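Long-range contacts in tail spike protein (Acinetobacter phage vB_AbaP_AS12, PDB 6EU4), which serves the phage as its tailspike, probably recognising and degrading the surface polysaccharide of the host Acinetobacter baumannii: residues 118-123 against 140-145; 191-196 against 222-227. All coordinates share one frame; numbering follows the deposited sequence.

Interaction 1. Residues 118-123 against 140-145; sequences KVRLNG and EGTGEL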
loop_
_atom_site.group_PDB
_atom_site.type_symbol
_atom_site.label_atom_id
_atom_site.label_comp_id
_atom_site.label_asym_id
_atom_site.label_seq_id
_atom_site.Cartn_x
_atom_site.Cartn_y
_atom_site.Cartn_z
ATOM N N LYS A 118 33.024 9.349 10.080
ATOM C CA LYS A 118 31.937 8.572 10.658
ATOM C C LYS A 118 32.075 8.620 12.174
ATOM O O LYS A 118 33.177 8.491 12.711
ATOM C CB LYS A 118 31.993 7.122 10.161
ATOM C CG LYS A 118 30.913 6.233 10.759
ATOM C CD LYS A 118 30.942 4.811 10.191
ATOM C CE LYS A 118 29.824 3.980 10.797
ATOM N NZ LYS A 118 29.817 2.601 10.226
ATOM N N VAL A 119 30.964 8.833 12.863
ATOM C CA VAL A 119 30.950 8.985 14.317
ATOM C C VAL A 119 30.274 7.766 14.919
ATOM O O VAL A 119 29.106 7.494 14.621
ATOM C CB VAL A 119 30.217 10.257 14.748
ATOM C CG1 VAL A 119 30.141 10.322 16.267
ATOM C CG2 VAL A 119 30.935 11.476 14.224
ATOM N N ARG A 120 30.995 7.067 15.794
ATOM C CA ARG A 120 30.452 5.955 16.555
ATOM C C ARG A 120 30.116 6.396 17.975
ATOM O O ARG A 120 30.941 7.017 18.658
ATOM C CB ARG A 120 31.444 4.795 16.585
ATOM C CG ARG A 120 31.540 4.057 15.246
ATOM C CD ARG A 120 30.383 3.056 15.045
ATOM N NE ARG A 120 30.637 1.867 15.860
ATOM C CZ ARG A 120 30.009 1.565 16.991
ATOM N NH1 ARG A 120 29.017 2.333 17.461
ATOM N NH2 ARG A 120 30.376 0.474 17.662
ATOM N N LEU A 121 28.911 6.068 18.418
ATOM C CA LEU A 121 28.471 6.338 19.782
ATOM C C LEU A 121 28.521 5.045 20.588
ATOM O O LEU A 121 27.921 4.041 20.198
ATOM C CB LEU A 121 27.057 6.920 19.781
ATOM C CG LEU A 121 26.889 8.200 18.948
ATOM C CD1 LEU A 121 25.449 8.728 19.027
ATOM C CD2 LEU A 121 27.886 9.296 19.340
ATOM N N ASN A 122 29.226 5.076 21.720
ATOM C CA ASN A 122 29.564 3.859 22.450
ATOM C C ASN A 122 29.016 3.826 23.868
ATOM O O ASN A 122 29.406 2.960 24.660
ATOM C CB ASN A 122 31.075 3.711 22.466
ATOM C CG ASN A 122 31.653 3.783 21.086
ATOM O OD1 ASN A 122 31.101 3.192 20.149
ATOM N ND2 ASN A 122 32.740 4.527 20.933
ATOM N N GLY A 123 28.124 4.741 24.199
ATOM C CA GLY A 123 27.517 4.789 25.511
ATOM C C GLY A 123 26.706 6.061 25.586
ATOM O O GLY A 123 26.379 6.646 24.554
ATOM N N GLU A 140 26.500 6.450 14.156
ATOM C CA GLU A 140 26.048 5.082 14.388
ATOM C C GLU A 140 26.309 4.690 15.840
ATOM O O GLU A 140 27.466 4.652 16.275
ATOM C CB GLU A 140 26.759 4.102 13.441
ATOM C CG GLU A 140 26.374 2.622 13.649
ATOM C CD GLU A 140 27.225 1.659 12.823
ATOM O OE1 GLU A 140 27.853 2.101 11.842
ATOM O OE2 GLU A 140 27.250 0.452 13.149
ATOM N N GLY A 141 25.240 4.392 16.583
ATOM C CA GLY A 141 25.345 3.690 17.840
ATOM C C GLY A 141 24.979 2.222 17.650
ATOM O O GLY A 141 24.631 1.781 16.558
ATOM N N THR A 142 25.058 1.450 18.744
ATOM C CA THR A 142 24.671 0.039 18.670
ATOM C C THR A 142 23.254 -0.226 19.154
ATOM O O THR A 142 22.798 -1.379 19.100
ATOM C CB THR A 142 25.639 -0.845 19.464
ATOM O OG1 THR A 142 25.660 -0.436 20.838
ATOM C CG2 THR A 142 27.037 -0.813 18.868
ATOM N N GLY A 143 22.539 0.795 19.593
ATOM C CA GLY A 143 21.173 0.618 20.023
ATOM C C GLY A 143 20.741 1.729 20.956
ATOM O O GLY A 143 21.563 2.415 21.586
ATOM N N GLU A 144 19.417 1.878 21.055
ATOM C CA GLU A 144 18.772 3.020 21.685
ATOM C C GLU A 144 18.706 2.928 23.206
ATOM O O GLU A 144 18.376 3.922 23.852
ATOM C CB GLU A 144 17.358 3.179 21.121
ATOM C CG GLU A 144 17.289 3.270 19.586
ATOM C CD GLU A 144 16.951 1.926 18.899
ATOM O OE1 GLU A 144 17.683 0.928 19.126
ATOM O OE2 GLU A 144 15.946 1.893 18.134
ATOM N N LEU A 145 19.012 1.782 23.805
ATOM C CA LEU A 145 19.019 1.710 25.266
ATOM C C LEU A 145 20.286 2.294 25.855
ATOM O O LEU A 145 20.250 2.884 26.943
ATOM C CB LEU A 145 18.897 0.263 25.741
ATOM C CG LEU A 145 17.603 -0.463 25.409
ATOM C CD1 LEU A 145 17.692 -1.893 25.946
ATOM C CD2 LEU A 145 16.390 0.271 25.982
#

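Interaction 2. Residues 191-196 against 222-227; sequences NHLSGF and KSILTK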
loop_
_atom_site.group_PDB
_atom_site.type_symbol
_atom_site.label_atom_id
_atom_site.label_comp_id
_atom_site.label_asym_id
_atom_site.label_seq_id
_atom_site.Cartn_x
_atom_site.Cartn_y
_atom_site.Cartn_z
ATOM N N ASN A 191 22.588 12.921 5.326
ATOM C CA ASN A 191 22.951 12.415 6.637
ATOM C C ASN A 191 22.339 11.037 6.837
ATOM O O ASN A 191 21.299 10.702 6.260
ATOM C CB ASN A 191 22.474 13.368 7.723
ATOM C CG ASN A 191 23.119 14.729 7.604
ATOM O OD1 ASN A 191 24.329 14.838 7.530
ATOM N ND2 ASN A 191 22.304 15.766 7.543
ATOM N N HIS A 192 22.997 10.237 7.658
ATOM C CA HIS A 192 22.631 8.834 7.840
ATOM C C HIS A 192 22.886 8.523 9.308
ATOM O O HIS A 192 24.016 8.214 9.706
ATOM C CB HIS A 192 23.411 7.951 6.872
ATOM C CG HIS A 192 23.213 8.374 5.446
ATOM N ND1 HIS A 192 22.022 8.168 4.780
ATOM C CD2 HIS A 192 23.992 9.108 4.610
ATOM C CE1 HIS A 192 22.098 8.705 3.575
ATOM N NE2 HIS A 192 23.278 9.294 3.450
ATOM N N LEU A 193 21.831 8.642 10.107
ATOM C CA LEU A 193 21.904 8.512 11.554
ATOM C C LEU A 193 21.233 7.219 11.984
ATOM O O LEU A 193 20.148 6.896 11.491
ATOM C CB LEU A 193 21.200 9.679 12.241
ATOM C CG LEU A 193 21.956 10.977 12.440
ATOM C CD1 LEU A 193 22.647 11.415 11.183
ATOM C CD2 LEU A 193 21.045 12.058 12.997
ATOM N N SER A 194 21.858 6.480 12.907
ATOM C CA SER A 194 21.208 5.251 13.346
ATOM C C SER A 194 21.651 4.808 14.731
ATOM O O SER A 194 22.834 4.900 15.074
ATOM C CB SER A 194 21.461 4.098 12.374
ATOM O OG SER A 194 22.828 3.820 12.250
ATOM N N GLY A 195 20.694 4.280 15.493
ATOM C CA GLY A 195 21.027 3.428 16.625
ATOM C C GLY A 195 21.358 4.137 17.914
ATOM O O GLY A 195 22.307 3.738 18.616
ATOM N N PHE A 196 20.606 5.181 18.266
ATOM C CA PHE A 196 20.895 5.888 19.510
ATOM C C PHE A 196 19.662 6.641 19.985
ATOM O O PHE A 196 18.645 6.726 19.290
ATOM C CB PHE A 196 22.089 6.837 19.358
ATOM C CG PHE A 196 21.919 7.895 18.305
ATOM C CD1 PHE A 196 21.313 9.093 18.610
ATOM C CD2 PHE A 196 22.412 7.702 17.017
ATOM C CE1 PHE A 196 21.182 10.080 17.649
ATOM C CE2 PHE A 196 22.282 8.677 16.055
ATOM C CZ PHE A 196 21.668 9.876 16.375
ATOM N N LYS A 222 17.375 6.022 11.250
ATOM C CA LYS A 222 17.003 4.650 11.598
ATOM C C LYS A 222 17.269 4.387 13.071
ATOM O O LYS A 222 18.322 4.761 13.588
ATOM C CB LYS A 222 17.788 3.627 10.773
ATOM C CG LYS A 222 17.627 3.755 9.269
ATOM C CD LYS A 222 18.193 2.517 8.547
ATOM C CE LYS A 222 17.982 2.567 7.017
ATOM N NZ LYS A 222 16.550 2.639 6.655
ATOM N N SER A 223 16.320 3.739 13.746
ATOM C CA SER A 223 16.546 3.252 15.102
ATOM C C SER A 223 17.017 4.380 16.013
ATOM O O SER A 223 18.047 4.298 16.700
ATOM C CB SER A 223 17.524 2.080 15.084
ATOM O OG SER A 223 16.926 1.019 14.340
ATOM N N ILE A 224 16.234 5.453 16.009
ATOM C CA ILE A 224 16.483 6.610 16.856
ATOM C C ILE A 224 15.294 6.782 17.780
ATOM O O ILE A 224 14.145 6.833 17.326
ATOM C CB ILE A 224 16.713 7.891 16.036
ATOM C CG1 ILE A 224 18.017 7.774 15.252
ATOM C CG2 ILE A 224 16.755 9.113 16.965
ATOM C CD1 ILE A 224 18.191 8.850 14.230
ATOM N N LEU A 225 15.575 6.907 19.067
ATOM C CA LEU A 225 14.553 7.105 20.082
ATOM C C LEU A 225 14.723 8.484 20.683
ATOM O O LEU A 225 15.795 8.800 21.188
ATOM C CB LEU A 225 14.688 6.072 21.196
ATOM C CG LEU A 225 13.915 6.393 22.494
ATOM C CD1 LEU A 225 12.414 6.341 22.263
ATOM C CD2 LEU A 225 14.346 5.454 23.609
ATOM N N THR A 226 13.680 9.296 20.669
ATOM C CA THR A 226 13.663 10.502 21.487
ATOM C C THR A 226 12.621 10.323 22.579
ATOM O O THR A 226 11.523 9.826 22.324
ATOM C CB THR A 226 13.384 11.781 20.662
ATOM O OG1 THR A 226 12.016 11.838 20.235
ATOM C CG2 THR A 226 14.276 11.849 19.447
ATOM N N LYS A 227 12.980 10.708 23.793
ATOM C CA LYS A 227 12.035 10.586 24.891
ATOM C C LYS A 227 12.432 11.562 25.982
ATOM O O LYS A 227 13.512 12.172 25.956
ATOM C CB LYS A 227 11.951 9.147 25.416
ATOM C CG LYS A 227 13.203 8.648 26.081
ATOM C CD LYS A 227 13.017 7.235 26.669
ATOM C CE LYS A 227 12.369 7.258 28.038
ATOM N NZ LYS A 227 12.580 5.961 28.768
#

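Interaction 1. Residues 118-123 against 140-145
Lys118, Arg120 and Glu140 gather along one side of two neighbouring parallel strands, where an acid is held between two bases that it meets in quite different ways. Lys118 is fully stretched, with CG anti to the backbone N (chi1 178°), and it crosses the likewise extended Glu140 obliquely. Its NZ meets Glu140 OE1 nearly along the C-O axis at 2.6 Å, a short salt bridge. Arg120 runs alongside Glu140 and points the same way, its CD 4.1 Å from Glu140 CB. Although guanidinium and carboxylate planes differ by only 22°, Arg120 NE stays 4.6 Å from Glu140 OE2, and that oxygen sits well out of the guanidinium plane, so only their charges are near. The bends at chi2 and chi3 instead swing the guanidinium back to the strand, where NH1, at the edge of the group and with the acceptor in its plane, gives a hydrogen bond of 3.0 Å to the main-chain Glu140 O. That oxygen also accepts from Leu121 N at 2.9 Å, both donors lying above the carbonyl plane. Glu140 N completes the ladder, bonding nearly end-on to Val119 O at 2.8 Å. Farther along, the CG2 methyl of Thr142 approaches Arg120 NH2 to 3.8 Å, the two side chains crossing at about a right angle. Leu121 faces the other side of the sheet, beside Gly141. Glu140 OE2 is taken by Lys118 of the second subunit, and Lys118 NZ in turn reaches Glu140 OE2 of the third. This strand pair thus lies at an interface of the trimer. If the trimer is symmetric, three lysines and three glutamates form a closed ring, which would probably keep all six ionised, while the arginine ties its own strand to the backbone of the next.

Interaction 2. Residues 191-196 against 222-227
Backbone atoms do most of the touching where 191-196 runs parallel to 222-227, and both strands turn a corner together. Before the bend Lys222 N gives a hydrogen bond to Leu193 O, 2.9 Å long and nearly along the C=O axis. Lys222 O is then approached by Ser194 CA in a close CA-H...O contact and by Gly195 N, whose hydrogen bond of 3.1 Å lies in the carbonyl plane. At the corner itself Ser223 O receives only weak, bent bonds from Gly195 N and Phe196 N. Past it the pairing straightens again, with Leu225 N bonded to Phe196 O at 3.1 Å and an N-H...O angle of 161°. The side chains sort by face. Ser194 and Lys222 share one, their CB atoms 4.0 Å apart, while Phe196 and Ile224 share the other. In the conformer described, Ile224 lays CG1 over a face of the Phe196 ring, which a chi1 of 59° places beneath it, and, with chi2 at 169°, stretches CD1 to Leu193 CB at 3.7 Å. The same methyl is 4.2 Å from Phe196 CZ. Farther out, Ile139 of the neighbouring strand 138-141 touches both Leu193 and Phe196, and Tyr133 also packs on Leu193. Both corner residues, Gly195 and Ser223, have positive phi, the left-handed backbone form that lets neighbouring coils bend at the same place. Lys222 leads its amine away, to Glu244 of its own chain and to Glu244 of the third subunit. Chemically the corner is therefore two-sided: apolar side chains pack between neighbouring strands, while the amine of Lys222, probably remaining protonated, is paired beyond the two segments with one carboxylate within the chain and one that ties it to the third subunit.

How the interactions relate
The two contacts are alternate steps in the ladder of a parallel beta-helix, the architecture familiar from trimeric phage tailspikes, and their centres lie about 9 Å apart. Both segments of interaction 1 precede those of interaction 2 in the sequence. The ladder runs 118-121, 138-141, 192-194 and 219-229, so the pairing of 138-141 with 192-194 separates them. There Gly141 N probably bonds to Ser194 O, the atoms 2.9 Å apart, and Gly143 N to Gly195 O. Leu121 CD1 packs on Phe196 CG at 3.7 Å, continuing the apolar packing. Interaction 1 offers Lys118 and Glu140 to other subunits, interaction 2 Lys222, so the strands that build the ladder also take part in the subunit interface.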